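Side-chain contacts in putative aspartate aminotransferase (Thermus thermophilus, PDB 1IUG), which probably catalyses pyridoxal 5'-phosphate-dependent transfer of amino groups between amino acids such as aspartate and 2-oxo acids: residues A[61-66]-A[178-183]; A[160-165]-A[281-286]; A[319-324]-A[339-344]. All coordinates share one frame; numbering follows the deposited sequence.

Contact 1: residues A[61-66]-A[178-183]; sequences TLAMEA and AAASGS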
# COMPACT_ATOMS: atom_id res chain seq x y z
N THR A 61 9.13 -2.44 1.94
CA THR A 61 9.44 -3.82 1.59
C THR A 61 8.89 -4.18 0.21
O THR A 61 9.55 -4.88 -0.57
CB THR A 61 8.88 -4.80 2.65
OG1 THR A 61 9.43 -4.48 3.93
CG2 THR A 61 9.25 -6.25 2.31
N LEU A 62 7.70 -3.66 -0.11
CA LEU A 62 7.07 -3.91 -1.40
C LEU A 62 7.95 -3.39 -2.54
O LEU A 62 8.09 -4.04 -3.57
CB LEU A 62 5.70 -3.23 -1.47
CG LEU A 62 4.93 -3.42 -2.78
CD1 LEU A 62 4.53 -4.88 -2.93
CD2 LEU A 62 3.72 -2.53 -2.81
N ALA A 63 8.54 -2.21 -2.33
CA ALA A 63 9.42 -1.60 -3.33
C ALA A 63 10.69 -2.43 -3.52
O ALA A 63 11.21 -2.52 -4.63
CB ALA A 63 9.78 -0.17 -2.89
N MET A 64 11.17 -3.04 -2.44
CA MET A 64 12.37 -3.88 -2.49
C MET A 64 12.10 -5.13 -3.33
O MET A 64 12.91 -5.51 -4.16
CB MET A 64 12.80 -4.30 -1.08
CG MET A 64 13.41 -3.18 -0.26
SD MET A 64 13.59 -3.68 1.47
CE MET A 64 15.01 -4.78 1.40
N GLU A 65 10.93 -5.74 -3.11
CA GLU A 65 10.52 -6.93 -3.84
C GLU A 65 10.32 -6.64 -5.32
O GLU A 65 10.70 -7.43 -6.17
CB GLU A 65 9.23 -7.51 -3.26
CG GLU A 65 8.73 -8.76 -4.00
CD GLU A 65 7.57 -9.45 -3.30
OE1 GLU A 65 7.42 -9.30 -2.07
OE2 GLU A 65 6.81 -10.16 -3.99
N ALA A 66 9.70 -5.49 -5.63
CA ALA A 66 9.44 -5.10 -7.01
C ALA A 66 10.74 -4.86 -7.77
O ALA A 66 10.84 -5.17 -8.96
CB ALA A 66 8.57 -3.87 -7.06
N ALA A 178 19.54 0.73 -9.58
CA ALA A 178 18.18 0.84 -9.07
C ALA A 178 18.17 0.97 -7.56
O ALA A 178 19.06 0.45 -6.88
CB ALA A 178 17.34 -0.36 -9.51
N ALA A 179 17.16 1.64 -7.04
CA ALA A 179 17.05 1.84 -5.60
C ALA A 179 15.60 1.84 -5.13
O ALA A 179 14.68 2.10 -5.91
CB ALA A 179 17.73 3.15 -5.21
N ALA A 180 15.41 1.52 -3.86
CA ALA A 180 14.08 1.49 -3.26
C ALA A 180 14.08 2.34 -1.99
O ALA A 180 15.09 2.41 -1.28
CB ALA A 180 13.66 0.06 -2.95
N SER A 181 12.97 3.00 -1.75
CA SER A 181 12.80 3.82 -0.56
C SER A 181 11.33 3.81 -0.18
O SER A 181 10.51 3.21 -0.87
CB SER A 181 13.27 5.25 -0.81
OG SER A 181 13.29 5.98 0.40
N GLY A 182 11.01 4.45 0.94
CA GLY A 182 9.64 4.50 1.42
C GLY A 182 9.27 5.89 1.90
O GLY A 182 10.12 6.79 1.93
N SER A 183 8.03 6.06 2.32
CA SER A 183 7.55 7.36 2.76
C SER A 183 7.68 7.73 4.24
O SER A 183 7.71 8.92 4.57
CB SER A 183 6.09 7.53 2.33
OG SER A 183 5.28 6.49 2.86

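Contact 2: residues A[160-165]-A[281-286]; sequences MVTSLL and SPAVAA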
# COMPACT_ATOMS: atom_id res chain seq x y z
N MET A 160 17.64 2.28 -0.19
CA MET A 160 17.95 3.63 0.26
C MET A 160 16.79 4.17 1.10
O MET A 160 16.54 5.39 1.14
CB MET A 160 18.19 4.56 -0.93
CG MET A 160 19.48 4.29 -1.71
SD MET A 160 19.62 5.42 -3.12
CE MET A 160 21.16 4.93 -3.82
N VAL A 161 16.09 3.27 1.79
CA VAL A 161 14.95 3.65 2.61
C VAL A 161 15.28 4.67 3.69
O VAL A 161 14.50 5.59 3.93
CB VAL A 161 14.20 2.43 3.21
CG1 VAL A 161 13.07 2.90 4.10
CG2 VAL A 161 13.64 1.56 2.09
N THR A 162 16.43 4.51 4.36
CA THR A 162 16.83 5.47 5.39
C THR A 162 18.03 6.33 5.01
O THR A 162 18.75 6.82 5.88
CB THR A 162 17.05 4.84 6.79
OG1 THR A 162 18.00 3.77 6.71
CG2 THR A 162 15.74 4.33 7.36
N SER A 163 18.29 6.46 3.71
CA SER A 163 19.38 7.31 3.23
C SER A 163 18.79 8.45 2.40
O SER A 163 19.34 9.56 2.38
CB SER A 163 20.42 6.52 2.44
OG SER A 163 19.88 5.91 1.29
N LEU A 164 17.65 8.20 1.75
CA LEU A 164 16.99 9.23 0.94
C LEU A 164 16.53 10.39 1.83
O LEU A 164 15.75 10.18 2.75
CB LEU A 164 15.78 8.65 0.20
CG LEU A 164 15.04 9.62 -0.73
CD1 LEU A 164 15.92 9.96 -1.93
CD2 LEU A 164 13.73 9.03 -1.19
N LEU A 165 17.04 11.59 1.54
CA LEU A 165 16.71 12.81 2.28
C LEU A 165 17.28 12.83 3.70
O LEU A 165 16.90 13.67 4.53
CB LEU A 165 15.20 13.05 2.32
CG LEU A 165 14.74 14.39 1.74
CD1 LEU A 165 14.98 14.41 0.25
CD2 LEU A 165 13.27 14.62 2.05
N SER A 281 25.53 6.17 10.02
CA SER A 281 24.45 6.64 9.17
C SER A 281 23.75 7.75 9.96
O SER A 281 23.57 7.62 11.17
CB SER A 281 23.45 5.51 8.91
OG SER A 281 22.29 6.02 8.27
N PRO A 282 23.38 8.85 9.29
CA PRO A 282 22.70 9.96 9.97
C PRO A 282 21.24 9.65 10.33
O PRO A 282 20.57 10.47 10.96
CB PRO A 282 22.77 11.09 8.93
CG PRO A 282 23.82 10.63 7.93
CD PRO A 282 23.62 9.16 7.87
N ALA A 283 20.76 8.48 9.93
CA ALA A 283 19.37 8.09 10.17
C ALA A 283 19.02 7.63 11.58
O ALA A 283 17.86 7.74 11.99
CB ALA A 283 18.96 7.01 9.17
N VAL A 284 20.00 7.13 12.32
CA VAL A 284 19.74 6.63 13.66
C VAL A 284 21.02 6.50 14.47
O VAL A 284 22.11 6.40 13.91
CB VAL A 284 19.03 5.23 13.57
CG1 VAL A 284 19.89 4.26 12.78
CG2 VAL A 284 18.70 4.68 14.95
N ALA A 285 20.89 6.58 15.80
CA ALA A 285 22.02 6.42 16.72
C ALA A 285 21.78 5.13 17.50
O ALA A 285 20.80 5.02 18.25
CB ALA A 285 22.11 7.62 17.66
N ALA A 286 22.65 4.15 17.29
CA ALA A 286 22.53 2.86 17.96
C ALA A 286 23.58 2.70 19.07
O ALA A 286 24.76 2.97 18.85
CB ALA A 286 22.65 1.73 16.95

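Contact 3: residues A[319-324]-A[339-344]; sequences KVFRLS and GMFREV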
# COMPACT_ATOMS: atom_id res chain seq x y z
N LYS A 319 20.07 -6.41 23.48
CA LYS A 319 21.44 -5.94 23.69
C LYS A 319 21.66 -4.44 23.41
O LYS A 319 22.64 -3.87 23.88
CB LYS A 319 22.42 -6.74 22.82
CG LYS A 319 22.58 -8.21 23.19
CD LYS A 319 23.09 -8.37 24.62
CE LYS A 319 23.28 -9.84 25.02
NZ LYS A 319 22.94 -10.82 23.95
N VAL A 320 20.77 -3.83 22.63
CA VAL A 320 20.92 -2.42 22.26
C VAL A 320 19.63 -1.59 22.25
O VAL A 320 18.54 -2.12 22.42
CB VAL A 320 21.55 -2.28 20.84
CG1 VAL A 320 22.87 -3.03 20.73
CG2 VAL A 320 20.57 -2.77 19.77
N PHE A 321 19.79 -0.28 22.05
CA PHE A 321 18.66 0.63 21.96
C PHE A 321 18.93 1.66 20.88
O PHE A 321 20.09 1.91 20.56
CB PHE A 321 18.31 1.29 23.29
CG PHE A 321 19.24 2.34 23.78
CD1 PHE A 321 18.94 3.69 23.63
CD2 PHE A 321 20.41 1.98 24.45
CE1 PHE A 321 19.78 4.67 24.16
CE2 PHE A 321 21.26 2.95 24.97
CZ PHE A 321 20.94 4.30 24.83
N ARG A 322 17.90 2.26 20.30
CA ARG A 322 18.12 3.21 19.25
C ARG A 322 17.27 4.41 19.34
O ARG A 322 16.11 4.40 19.74
CB ARG A 322 17.99 2.56 17.88
CG ARG A 322 19.06 1.51 17.64
CD ARG A 322 18.79 0.74 16.38
NE ARG A 322 17.64 -0.13 16.57
CZ ARG A 322 16.69 -0.31 15.64
NH1 ARG A 322 16.77 0.31 14.48
NH2 ARG A 322 15.66 -1.10 15.91
N LEU A 323 17.94 5.46 18.95
CA LEU A 323 17.42 6.79 18.98
C LEU A 323 17.50 7.42 17.63
O LEU A 323 18.47 7.24 16.90
CB LEU A 323 18.18 7.64 20.00
CG LEU A 323 18.06 7.24 21.48
CD1 LEU A 323 18.95 8.12 22.34
CD2 LEU A 323 16.61 7.32 21.95
N SER A 324 16.47 8.18 17.25
CA SER A 324 16.47 8.85 15.95
C SER A 324 15.72 10.18 15.88
O SER A 324 14.55 10.28 16.28
CB SER A 324 15.93 7.91 14.88
OG SER A 324 15.97 8.52 13.60
N GLY A 339 18.94 16.77 26.12
CA GLY A 339 18.79 16.96 27.55
C GLY A 339 18.04 15.80 28.18
O GLY A 339 18.36 15.36 29.28
N MET A 340 17.03 15.31 27.46
CA MET A 340 16.22 14.18 27.91
C MET A 340 17.10 12.94 27.99
O MET A 340 16.95 12.11 28.89
CB MET A 340 15.07 13.92 26.94
CG MET A 340 14.15 12.77 27.36
SD MET A 340 13.13 12.16 26.01
CE MET A 340 11.99 13.54 25.80
N PHE A 341 17.99 12.80 27.01
CA PHE A 341 18.91 11.68 26.94
C PHE A 341 19.85 11.77 28.15
O PHE A 341 20.13 10.76 28.78
CB PHE A 341 19.67 11.70 25.61
CG PHE A 341 20.40 10.42 25.29
CD1 PHE A 341 20.18 9.26 26.02
CD2 PHE A 341 21.34 10.39 24.26
CE1 PHE A 341 20.88 8.09 25.74
CE2 PHE A 341 22.04 9.22 23.96
CZ PHE A 341 21.81 8.06 24.71
N ARG A 342 20.30 12.98 28.47
CA ARG A 342 21.17 13.21 29.62
C ARG A 342 20.48 12.68 30.88
O ARG A 342 21.06 11.90 31.62
CB ARG A 342 21.43 14.70 29.85
CG ARG A 342 22.25 15.44 28.81
CD ARG A 342 23.64 14.86 28.65
NE ARG A 342 24.66 15.86 28.31
CZ ARG A 342 24.54 16.80 27.37
NH1 ARG A 342 23.44 16.91 26.63
NH2 ARG A 342 25.55 17.63 27.15
N GLU A 343 19.24 13.10 31.08
CA GLU A 343 18.45 12.70 32.25
C GLU A 343 18.27 11.19 32.38
O GLU A 343 18.36 10.65 33.48
CB GLU A 343 17.09 13.39 32.24
CG GLU A 343 17.17 14.91 32.33
CD GLU A 343 15.82 15.58 32.54
OE1 GLU A 343 14.79 14.88 32.55
OE2 GLU A 343 15.80 16.82 32.69
N VAL A 344 18.01 10.52 31.26
CA VAL A 344 17.83 9.07 31.26
C VAL A 344 19.13 8.37 31.65
O VAL A 344 19.12 7.35 32.34
CB VAL A 344 17.36 8.56 29.87
CG1 VAL A 344 17.36 7.04 29.83
CG2 VAL A 344 15.97 9.08 29.57

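Contact 1: residues A[61-66]-A[178-183]
Thr61 OG1, the hydroxyl two residues ahead of the Ala63 methyl that meets Ala180, is gripped twice: it is hydrogen-bonded to phosphate oxygen OP2 of the pyridoxal phosphate-modified Lys185 and to Arg89 NH2. Helix 60-71 thus starts at the cofactor phosphate, where the positive end of its dipole would be expected to favour the anion, and then runs back along strand 178-182. The packing that follows is a worked example of how small side chains bring a helix down onto a sheet. The axes approach to 7.2 Å and run nearly antiparallel, at 164°, while the CA atoms of Ala63 and Ala180 are 5.6 Å apart.

Two methyl groups point at each other in the middle, Ala63 CB lying 3.9 Å from Ala180 CB. The Ala180 methyl also rests on the helix backbone, 4.0 Å from Met64 N, and Ala63 CB comes to 4.0 Å from Ser181 O. Met64 joins through the root of its chain, CG standing 4.2 Å from Ala180 CB. With CG beside its own backbone N (chi1 -72°) and the next torsion extended, the thioether continues toward Arg89, Phe90 and Ile93 of helix 85-96. No hydrogen bond crosses this buried seam, where the side chains that meet are apolar and the polar atoms beside them belong to the main chain.

A helix laid antiparallel over an interior strand of a mixed seven-stranded sheet, its N-terminus at the cofactor phosphate, is characteristic of the large domain of fold-type I pyridoxal phosphate enzymes.

Contact 2: residues A[160-165]-A[281-286]
Thr162 and Ala283 turn their CB atoms toward each other, but the Ala283 methyl does not settle on one atom of the threonine. It lies between the side-chain root and the backbone carbonyl, with Ala283 CB 3.7 Å from Thr162 CB and 3.3 Å from Thr162 O. The hydroxyl stands slightly farther off, Thr162 OG1 being 4.2 Å from the same methyl. The place of the hydroxyl is set by the first torsion of Thr162, which puts OG1 between the backbone N and the carbonyl carbon (chi1 55°). From there OG1 is hydrogen-bonded to Ser130 OG and Thr132 OG1.

Both partners sit on tightly turned chain. In 160-165 the carbonyl O of Met160 gathers three donors: Leu164 N at 3.1 Å and, weakly, Ser163 N and Ser163 OG. Opposite, Ser281 to Val284 form a type I beta turn in which Ala283 N donates a weak bond to Ser281 OG, 3.3 Å long though fairly straight at 165°, as in an ST turn. Ser281 OG is in turn hydrogen-bonded to Ser130 OG, so that one outside hydroxyl links the polar ends of Thr162 and Ser281.

The contact joins the loop after strand 155-159 to the turn leading into strand 285-288, bringing together parts of the two principal sheets. The Thr162 side chain is about 8 Å from that of Arg322, a predicted substrate-binding residue. Chemically, the Ala283 methyl meets a carbonyl and a CB, without a hydrogen bond between the segments; the hydroxyls of Thr162 and Ser281 are both satisfied through Ser130, and that of Thr162 by Thr132 as well, so the polar link between the segments is indirect and the direct touch is van der Waals packing.

Contact 3: residues A[319-324]-A[339-344]
Leu323 lays its CD1 methyl over one face of the Phe341 ring, 3.6 Å from the centroid and only 9° off the ring normal, a well-centred CH-pi contact. It packs a helix on a sheet in an alpha/beta layer: strand 320-323, in the sheet of the smaller domain of this fold-type I architecture, sends alternate residues to helix 331-348. Because Phe321 and Leu323 are two apart on an extended strand, both point at the helix. Arg322, between them, points elsewhere; it is predicted to bind substrate, and its NH2 is hydrogen-bonded to Gly311 O.

The helix answers with a single long side chain. Phe341 has CG anti to its backbone N (chi1 -167°), and its ring spans the gap between backbones whose nearest CA atoms, those of Leu323 and Phe341, remain 9.5 Å apart. Val267 of helix 250-270 also touches the Phe341 side chain, while the ring of Phe287, on the adjoining strand, meets that of Phe321.

The two phenylalanines approach from opposite directions. Phe341 comes in at the rim of Phe321, close to the plane of that ring, so their faces do not overlap. Packing here is carried by the far ends of both rings, Phe321 CZ lying 3.9 Å from Phe341 CZ.

Overall arrangement
The three contacts form a line from the large domain to the C-terminal helix. Contact 1 lies about 15 Å from contact 2, and contact 2 about 17 Å from contact 3, centre to centre; contacts 1 and 3 are about 29 Å apart. Contacts 1 and 2 interleave along the chain and touch where strand 178-182 meets the loop just after strand 155-159. Contact 3 follows both, and shares with contact 2 the five-stranded sheet, in which strands 285-288 and 320-323 are neighbours. Contact 2 thus bridges the sheet beside the cofactor and the sheet carrying the predicted substrate-binding arginine, consistent with an active site assembled between the two.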